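Local atomic coordinates of calcium uptake protein 3, mitochondrial (Homo sapiens, PDB entry 6AGI), a protein that senses calcium through its EF-hands and, as a disulfide-linked heterodimer with MICU1, regulates the mitochondrial calcium uniporter channel. Residues L82-L96 with V207-K219. Residues are numbered along the deposited sequence; the frame is centred on the assembly and turned at random.
Sequences LKEKGVISYTEYLFL and VTDTTLLVHFFGK
The N-terminal turn of helix 211-217, opened by the N-cap residue Thr210, docks here on the extended run 86-89 and the start of helix 90-101, next to the first EF-hand (Phe216 lies about 10 Å, side chain to side chain, from Asp123 and Glu126 of calcium site 1). Val87 meets Thr211 through two bonds: Thr211 N gives its hydrogen to Val87 O at 3.1 Å, nearly straight (168°) and in the carbonyl plane, while Val87 N donates to Thr211 OG1. Val87 O thus takes up one of the amides of the helix's first turn. With Thr211 OG1 at a chi1 of -80°, CG2 lies opposite the backbone N and meets Leu82 CD1 tip to tip at 3.6 Å. Gly86 lies beside Thr211 in the extended run. On the cap itself, Thr210 OG1 donates to Glu92 OE1 at 2.8 Å, reaching the oxygen on its syn side, 22° out of the carboxylate plane, and accepts a weak bond from Leu213 N. Glu92 reaches it with its chain extended, and the Glu92 and Leu212 side chains run past each other in opposite directions, Glu92 CG 3.7 Å from Leu212 CD1. The carboxylate probably gains from the positive end of the helix dipole. With an alanine in place of this glutamate, the Thr210 hydroxyl is likely to lose its acceptor and Leu212 CD1 the methylene packed against it. Beyond the polar pairs, Phe95 meets Phe127 of EF-hand 1 edge-to-face and also packs against Met315 of the second subunit. Leu212 CD1 fills the apolar side, at the edge of the Phe95 ring and tip to tip with Leu96 CD2 at 3.7 Å.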
ATOM      1  N   LEU B  82      -8.003  29.532 -13.707  1.00 33.97           N
ATOM      2  CA  LEU B  82      -7.691  29.120 -15.078  1.00 31.71           C
ATOM      3  C   LEU B  82      -8.843  28.301 -15.622  1.00 56.75           C
ATOM      4  O   LEU B  82      -8.770  27.077 -15.709  1.00 86.70           O
ATOM      5  CB  LEU B  82      -6.460  28.244 -15.107  1.00 19.64           C
ATOM      6  CG  LEU B  82      -5.093  28.789 -14.921  1.00 37.91           C
ATOM      7  CD1 LEU B  82      -4.139  27.608 -15.094  1.00 37.59           C
ATOM      8  CD2 LEU B  82      -5.023  29.768 -16.002  1.00 21.62           C
ATOM      9  N   LYS B  83      -9.912  28.947 -16.021  1.00 36.36           N
ATOM     10  CA  LYS B  83     -11.033  28.065 -16.317  1.00 41.82           C
ATOM     11  C   LYS B  83     -10.800  27.327 -17.625  1.00 47.97           C
ATOM     12  O   LYS B  83     -10.582  26.112 -17.632  1.00 43.77           O
ATOM     13  CB  LYS B  83     -12.363  28.823 -16.376  1.00 41.31           C
ATOM     14  CG  LYS B  83     -13.575  27.901 -16.415  1.00 34.08           C
ATOM     15  CD  LYS B  83     -14.880  28.669 -16.551  1.00 41.43           C
ATOM     16  CE  LYS B  83     -16.042  27.684 -16.789  1.00 51.06           C
ATOM     17  NZ  LYS B  83     -17.263  28.345 -17.382  1.00 59.28           N
ATOM     18  N   GLU B  84     -10.770  28.048 -18.737  1.00 45.89           N
ATOM     19  CA  GLU B  84     -10.559  27.397 -20.015  1.00 31.16           C
ATOM     20  C   GLU B  84      -9.363  27.990 -20.734  1.00 27.17           C
ATOM     21  O   GLU B  84      -9.095  27.638 -21.892  1.00 24.93           O
ATOM     22  CB  GLU B  84     -11.843  27.485 -20.845  1.00 41.20           C
ATOM     23  CG  GLU B  84     -12.957  26.674 -20.194  1.00 61.99           C
ATOM     24  CD  GLU B  84     -14.074  26.281 -21.147  1.00 77.02           C
ATOM     25  OE1 GLU B  84     -15.074  27.030 -21.253  1.00 77.64           O
ATOM     26  OE2 GLU B  84     -13.938  25.195 -21.778  1.00 82.67           O
ATOM     27  N   LYS B  85      -8.646  28.866 -20.035  1.00 32.72           N
ATOM     28  CA  LYS B  85      -7.433  29.477 -20.557  1.00 37.38           C
ATOM     29  C   LYS B  85      -6.169  28.679 -20.194  1.00 37.51           C
ATOM     30  O   LYS B  85      -5.292  29.192 -19.498  1.00 42.98           O
ATOM     31  CB  LYS B  85      -7.304  30.918 -20.060  1.00 46.22           C
ATOM     32  CG  LYS B  85      -8.456  31.821 -20.468  1.00 57.39           C
ATOM     33  CD  LYS B  85      -8.263  33.235 -19.943  1.00 60.05           C
ATOM     34  CE  LYS B  85      -8.178  33.254 -18.427  1.00 61.76           C
ATOM     35  NZ  LYS B  85      -9.412  32.713 -17.793  1.00 50.80           N
ATOM     36  N   GLY B  86      -6.069  27.441 -20.670  1.00 45.34           N
ATOM     37  CA  GLY B  86      -4.893  26.607 -20.426  1.00 46.48           C
ATOM     38  C   GLY B  86      -4.995  25.299 -21.184  1.00 33.44           C
ATOM     39  O   GLY B  86      -6.049  24.952 -21.729  1.00 36.50           O
ATOM     40  N   VAL B  87      -3.888  24.550 -21.187  1.00 24.02           N
ATOM     41  CA  VAL B  87      -3.818  23.275 -21.917  1.00 31.81           C
ATOM     42  C   VAL B  87      -3.105  22.219 -21.087  1.00 19.97           C
ATOM     43  O   VAL B  87      -2.070  22.479 -20.464  1.00 19.50           O
ATOM     44  CB  VAL B  87      -3.133  23.371 -23.304  1.00 31.00           C
ATOM     45  CG1 VAL B  87      -4.013  24.115 -24.275  1.00 33.29           C
ATOM     46  CG2 VAL B  87      -1.739  23.995 -23.224  1.00 20.49           C
ATOM     47  N   ILE B  88      -3.657  21.010 -21.114  1.00 18.71           N
ATOM     48  CA  ILE B  88      -3.119  19.839 -20.431  1.00 22.05           C
ATOM     49  C   ILE B  88      -2.998  18.697 -21.432  1.00 31.24           C
ATOM     50  O   ILE B  88      -3.949  18.415 -22.175  1.00 20.61           O
ATOM     51  CB  ILE B  88      -4.003  19.423 -19.245  1.00 13.99           C
ATOM     52  CG1 ILE B  88      -4.159  20.613 -18.285  1.00 13.68           C
ATOM     53  CG2 ILE B  88      -3.468  18.149 -18.622  1.00 15.14           C
ATOM     54  CD1 ILE B  88      -5.120  20.369 -17.160  1.00 31.43           C
ATOM     55  N   SER B  89      -1.802  18.105 -21.512  1.00 33.90           N
ATOM     56  CA  SER B  89      -1.563  16.982 -22.409  1.00 17.95           C
ATOM     57  C   SER B  89      -1.995  15.696 -21.732  1.00 29.24           C
ATOM     58  O   SER B  89      -2.344  15.678 -20.547  1.00 21.76           O
ATOM     59  CB  SER B  89      -0.092  16.877 -22.806  1.00 19.60           C
ATOM     60  OG  SER B  89       0.770  16.844 -21.669  1.00 31.32           O
ATOM     61  N   TYR B  90      -1.923  14.602 -22.496  1.00 22.34           N
ATOM     62  CA  TYR B  90      -2.311  13.288 -21.988  1.00 14.22           C
ATOM     63  C   TYR B  90      -1.421  12.832 -20.820  1.00 21.62           C
ATOM     64  O   TYR B  90      -1.918  12.339 -19.785  1.00  9.80           O
ATOM     65  CB  TYR B  90      -2.285  12.280 -23.127  1.00 11.51           C
ATOM     66  CG  TYR B  90      -2.492  10.873 -22.632  1.00 19.54           C
ATOM     67  CD1 TYR B  90      -3.637  10.540 -21.910  1.00 10.06           C
ATOM     68  CD2 TYR B  90      -1.560   9.866 -22.905  1.00 10.15           C
ATOM     69  CE1 TYR B  90      -3.837   9.270 -21.441  1.00 10.72           C
ATOM     70  CE2 TYR B  90      -1.758   8.576 -22.441  1.00 14.22           C
ATOM     71  CZ  TYR B  90      -2.901   8.286 -21.707  1.00 18.81           C
ATOM     72  OH  TYR B  90      -3.119   7.007 -21.247  1.00 26.92           O
ATOM     73  N   THR B  91      -0.096  12.906 -21.008  1.00 22.72           N
ATOM     74  CA  THR B  91       0.828  12.587 -19.923  1.00 15.78           C
ATOM     75  C   THR B  91       0.545  13.432 -18.694  1.00 27.36           C
ATOM     76  O   THR B  91       0.575  12.944 -17.558  1.00  8.04           O
ATOM     77  CB  THR B  91       2.271  12.768 -20.379  1.00 13.78           C
ATOM     78  OG1 THR B  91       2.438  12.186 -21.683  1.00 26.48           O
ATOM     79  CG2 THR B  91       3.205  12.105 -19.364  1.00 14.71           C
ATOM     80  N   GLU B  92       0.330  14.719 -18.913  1.00 19.07           N
ATOM     81  CA  GLU B  92       0.101  15.658 -17.832  1.00 10.23           C
ATOM     82  C   GLU B  92      -1.185  15.293 -17.088  1.00  9.01           C
ATOM     83  O   GLU B  92      -1.251  15.343 -15.850  1.00  8.47           O
ATOM     84  CB  GLU B  92       0.066  17.031 -18.500  1.00 10.97           C
ATOM     85  CG  GLU B  92       0.445  18.253 -17.791  1.00 34.86           C
ATOM     86  CD  GLU B  92       1.004  19.261 -18.797  1.00 46.82           C
ATOM     87  OE1 GLU B  92       2.159  19.092 -19.256  1.00 29.91           O
ATOM     88  OE2 GLU B  92       0.237  20.161 -19.213  1.00 66.93           O
ATOM     89  N   TYR B  93      -2.212  14.912 -17.847  1.00 12.27           N
ATOM     90  CA  TYR B  93      -3.429  14.313 -17.315  1.00  8.78           C
ATOM     91  C   TYR B  93      -3.115  13.139 -16.399  1.00 27.58           C
ATOM     92  O   TYR B  93      -3.646  13.042 -15.283  1.00 23.00           O
ATOM     93  CB  TYR B  93      -4.273  13.854 -18.496  1.00 14.93           C
ATOM     94  CG  TYR B  93      -5.493  13.037 -18.174  1.00 31.23           C
ATOM     95  CD1 TYR B  93      -6.392  13.410 -17.175  1.00 32.05           C
ATOM     96  CD2 TYR B  93      -5.699  11.831 -18.819  1.00 14.41           C
ATOM     97  CE1 TYR B  93      -7.514  12.627 -16.907  1.00 26.22           C
ATOM     98  CE2 TYR B  93      -6.783  11.059 -18.552  1.00 23.48           C
ATOM     99  CZ  TYR B  93      -7.694  11.448 -17.606  1.00 19.09           C
ATOM    100  OH  TYR B  93      -8.765  10.609 -17.390  1.00 12.93           O
ATOM    101  N   LEU B  94      -2.307  12.191 -16.901  1.00  7.38           N
ATOM    102  CA  LEU B  94      -1.903  11.027 -16.106  1.00 11.84           C
ATOM    103  C   LEU B  94      -1.221  11.455 -14.810  1.00  9.45           C
ATOM    104  O   LEU B  94      -1.550  10.953 -13.729  1.00  5.66           O
ATOM    105  CB  LEU B  94      -0.999  10.126 -16.943  1.00 14.09           C
ATOM    106  CG  LEU B  94      -1.662   9.337 -18.071  1.00 17.09           C
ATOM    107  CD1 LEU B  94      -0.801   8.153 -18.532  1.00  6.58           C
ATOM    108  CD2 LEU B  94      -3.071   8.862 -17.599  1.00  6.64           C
ATOM    109  N   PHE B  95      -0.250  12.366 -14.909  1.00  6.60           N
ATOM    110  CA  PHE B  95       0.367  12.975 -13.729  1.00  6.59           C
ATOM    111  C   PHE B  95      -0.683  13.446 -12.719  1.00 12.53           C
ATOM    112  O   PHE B  95      -0.653  13.047 -11.547  1.00  6.41           O
ATOM    113  CB  PHE B  95       1.250  14.135 -14.183  1.00  9.75           C
ATOM    114  CG  PHE B  95       1.986  14.850 -13.078  1.00 24.37           C
ATOM    115  CD1 PHE B  95       2.843  14.165 -12.232  1.00 32.35           C
ATOM    116  CD2 PHE B  95       1.844  16.223 -12.909  1.00 31.67           C
ATOM    117  CE1 PHE B  95       3.545  14.845 -11.225  1.00 29.56           C
ATOM    118  CE2 PHE B  95       2.528  16.894 -11.913  1.00 24.34           C
ATOM    119  CZ  PHE B  95       3.380  16.210 -11.077  1.00 20.69           C
ATOM    120  N   LEU B  96      -1.642  14.278 -13.168  1.00  7.53           N
ATOM    121  CA  LEU B  96      -2.633  14.835 -12.248  1.00 10.21           C
ATOM    122  C   LEU B  96      -3.500  13.751 -11.599  1.00 15.03           C
ATOM    123  O   LEU B  96      -3.709  13.763 -10.367  1.00  8.64           O
ATOM    124  CB  LEU B  96      -3.502  15.829 -13.006  1.00 13.19           C
ATOM    125  CG  LEU B  96      -2.740  17.007 -13.602  1.00 26.45           C
ATOM    126  CD1 LEU B  96      -3.601  17.849 -14.569  1.00  9.67           C
ATOM    127  CD2 LEU B  96      -2.245  17.852 -12.425  1.00 26.65           C
ATOM    128  N   VAL B 207       9.358  20.990 -27.366  1.00 97.80           N
ATOM    129  CA  VAL B 207       8.052  20.353 -27.239  1.00 86.40           C
ATOM    130  C   VAL B 207       7.044  21.454 -26.939  1.00 75.22           C
ATOM    131  O   VAL B 207       7.400  22.538 -26.467  1.00 84.81           O
ATOM    132  CB  VAL B 207       8.085  19.247 -26.148  1.00 87.53           C
ATOM    133  CG1 VAL B 207       6.724  19.012 -25.515  1.00 86.26           C
ATOM    134  CG2 VAL B 207       8.632  17.939 -26.735  1.00 91.19           C
ATOM    135  N   THR B 208       5.783  21.198 -27.279  1.00 54.50           N
ATOM    136  CA  THR B 208       4.737  22.190 -27.062  1.00 47.26           C
ATOM    137  C   THR B 208       4.589  22.553 -25.582  1.00 53.56           C
ATOM    138  O   THR B 208       4.365  21.688 -24.731  1.00 52.25           O
ATOM    139  CB  THR B 208       3.408  21.667 -27.602  1.00 38.75           C
ATOM    140  OG1 THR B 208       3.389  21.787 -29.026  1.00 52.06           O
ATOM    141  CG2 THR B 208       2.249  22.447 -27.025  1.00 37.83           C
ATOM    142  N   ASP B 209       4.667  23.848 -25.285  1.00 48.94           N
ATOM    143  CA  ASP B 209       4.517  24.304 -23.910  1.00 38.23           C
ATOM    144  C   ASP B 209       3.088  24.066 -23.443  1.00 36.24           C
ATOM    145  O   ASP B 209       2.152  24.010 -24.239  1.00 39.68           O
ATOM    146  CB  ASP B 209       4.846  25.798 -23.799  1.00 40.75           C
ATOM    147  CG  ASP B 209       6.307  26.059 -23.504  1.00 53.26           C
ATOM    148  OD1 ASP B 209       7.105  25.099 -23.558  1.00 62.35           O
ATOM    149  OD2 ASP B 209       6.658  27.234 -23.257  1.00 61.24           O
ATOM    150  N   THR B 210       2.927  23.885 -22.139  1.00 24.11           N
ATOM    151  CA  THR B 210       1.633  23.575 -21.560  1.00 23.22           C
ATOM    152  C   THR B 210       1.460  24.440 -20.323  1.00 30.13           C
ATOM    153  O   THR B 210       2.374  25.173 -19.920  1.00 34.42           O
ATOM    154  CB  THR B 210       1.482  22.087 -21.197  1.00 37.06           C
ATOM    155  OG1 THR B 210       2.534  21.685 -20.310  1.00 44.82           O
ATOM    156  CG2 THR B 210       1.467  21.190 -22.441  1.00 35.21           C
ATOM    157  N   THR B 211       0.259  24.376 -19.731  1.00 33.15           N
ATOM    158  CA  THR B 211       0.001  25.176 -18.537  1.00 25.07           C
ATOM    159  C   THR B 211       0.872  24.737 -17.370  1.00 28.63           C
ATOM    160  O   THR B 211       1.467  25.578 -16.694  1.00 30.10           O
ATOM    161  CB  THR B 211      -1.488  25.146 -18.184  1.00 31.89           C
ATOM    162  OG1 THR B 211      -2.182  26.075 -19.029  1.00 54.14           O
ATOM    163  CG2 THR B 211      -1.735  25.448 -16.684  1.00 18.59           C
ATOM    164  N   LEU B 212       0.980  23.429 -17.115  1.00 29.16           N
ATOM    165  CA  LEU B 212       1.814  23.012 -15.990  1.00 17.90           C
ATOM    166  C   LEU B 212       3.285  23.293 -16.267  1.00 18.91           C
ATOM    167  O   LEU B 212       4.043  23.622 -15.347  1.00 18.85           O
ATOM    168  CB  LEU B 212       1.587  21.536 -15.664  1.00 17.27           C
ATOM    169  CG  LEU B 212       0.271  21.365 -14.909  1.00 34.03           C
ATOM    170  CD1 LEU B 212       0.077  19.914 -14.513  1.00 28.52           C
ATOM    171  CD2 LEU B 212       0.191  22.312 -13.676  1.00 30.40           C
ATOM    172  N   LEU B 213       3.694  23.216 -17.531  1.00 20.04           N
ATOM    173  CA  LEU B 213       5.084  23.469 -17.881  1.00 22.73           C
ATOM    174  C   LEU B 213       5.470  24.938 -17.628  1.00 29.09           C
ATOM    175  O   LEU B 213       6.520  25.225 -17.032  1.00 33.71           O
ATOM    176  CB  LEU B 213       5.269  23.075 -19.338  1.00 22.67           C
ATOM    177  CG  LEU B 213       6.435  22.226 -19.787  1.00 30.41           C
ATOM    178  CD1 LEU B 213       6.539  20.992 -18.935  1.00 22.88           C
ATOM    179  CD2 LEU B 213       6.192  21.862 -21.256  1.00 31.43           C
ATOM    180  N   VAL B 214       4.615  25.881 -18.045  1.00 24.26           N
ATOM    181  CA  VAL B 214       4.866  27.307 -17.816  1.00 37.95           C
ATOM    182  C   VAL B 214       4.647  27.679 -16.347  1.00 43.10           C
ATOM    183  O   VAL B 214       5.399  28.477 -15.764  1.00 40.08           O
ATOM    184  CB  VAL B 214       3.982  28.144 -18.759  1.00 31.94           C
ATOM    185  CG1 VAL B 214       4.171  29.611 -18.504  1.00 31.89           C
ATOM    186  CG2 VAL B 214       4.378  27.850 -20.193  1.00 27.24           C
ATOM    187  N   HIS B 215       3.618  27.113 -15.729  1.00 25.43           N
ATOM    188  CA  HIS B 215       3.365  27.387 -14.327  1.00 26.52           C
ATOM    189  C   HIS B 215       4.561  26.978 -13.471  1.00 29.89           C
ATOM    190  O   HIS B 215       4.930  27.694 -12.534  1.00 20.66           O
ATOM    191  CB  HIS B 215       2.099  26.649 -13.895  1.00 17.94           C
ATOM    192  CG  HIS B 215       1.788  26.781 -12.437  1.00 16.97           C
ATOM    193  ND1 HIS B 215       1.169  27.887 -11.907  1.00 23.76           N
ATOM    194  CD2 HIS B 215       2.004  25.944 -11.397  1.00 30.05           C
ATOM    195  CE1 HIS B 215       1.015  27.728 -10.606  1.00 16.12           C
ATOM    196  NE2 HIS B 215       1.519  26.558 -10.268  1.00 15.71           N
ATOM    197  N   PHE B 216       5.191  25.834 -13.797  1.00 40.62           N
ATOM    198  CA  PHE B 216       6.292  25.267 -13.007  1.00 20.54           C
ATOM    199  C   PHE B 216       7.619  25.939 -13.310  1.00 30.74           C
ATOM    200  O   PHE B 216       8.345  26.328 -12.388  1.00 47.40           O
ATOM    201  CB  PHE B 216       6.418  23.765 -13.265  1.00 19.38           C
ATOM    202  CG  PHE B 216       5.398  22.939 -12.537  1.00 18.13           C
ATOM    203  CD1 PHE B 216       4.813  23.400 -11.362  1.00 25.88           C
ATOM    204  CD2 PHE B 216       5.015  21.708 -13.024  1.00 18.04           C
ATOM    205  CE1 PHE B 216       3.871  22.627 -10.680  1.00 27.17           C
ATOM    206  CE2 PHE B 216       4.072  20.940 -12.360  1.00 20.87           C
ATOM    207  CZ  PHE B 216       3.504  21.395 -11.179  1.00 27.67           C
ATOM    208  N   PHE B 217       7.974  26.053 -14.595  1.00 26.95           N
ATOM    209  CA  PHE B 217       9.309  26.499 -14.979  1.00 26.26           C
ATOM    210  C   PHE B 217       9.310  27.815 -15.746  1.00 34.94           C
ATOM    211  O   PHE B 217      10.317  28.142 -16.383  1.00 38.25           O
ATOM    212  CB  PHE B 217      10.003  25.423 -15.801  1.00 25.28           C
ATOM    213  CG  PHE B 217       9.769  24.048 -15.276  1.00 38.35           C
ATOM    214  CD1 PHE B 217      10.434  23.602 -14.140  1.00 46.98           C
ATOM    215  CD2 PHE B 217       8.870  23.199 -15.895  1.00 26.84           C
ATOM    216  CE1 PHE B 217      10.214  22.335 -13.639  1.00 23.59           C
ATOM    217  CE2 PHE B 217       8.645  21.943 -15.390  1.00 30.69           C
ATOM    218  CZ  PHE B 217       9.320  21.516 -14.254  1.00 22.86           C
ATOM    219  N   GLY B 218       8.215  28.569 -15.723  1.00 32.70           N
ATOM    220  CA  GLY B 218       8.220  29.875 -16.341  1.00 28.81           C
ATOM    221  C   GLY B 218       8.107  29.818 -17.848  1.00 36.06           C
ATOM    222  O   GLY B 218       8.074  28.755 -18.476  1.00 51.77           O
ATOM    223  N   LYS B 219       8.065  31.015 -18.442  1.00 37.79           N
ATOM    224  CA  LYS B 219       7.852  31.127 -19.880  1.00 34.91           C
ATOM    225  C   LYS B 219       9.111  30.775 -20.656  1.00 46.21           C
ATOM    226  O   LYS B 219       9.023  30.326 -21.806  1.00 51.17           O
ATOM    227  CB  LYS B 219       7.386  32.539 -20.242  1.00 43.75           C
ATOM    228  CG  LYS B 219       5.895  32.804 -20.043  1.00 55.48           C
ATOM    229  CD  LYS B 219       5.546  33.055 -18.565  1.00 65.08           C
ATOM    230  CE  LYS B 219       4.108  33.554 -18.386  1.00 71.05           C
ATOM    231  NZ  LYS B 219       3.713  33.624 -16.942  1.00 68.36           N
TER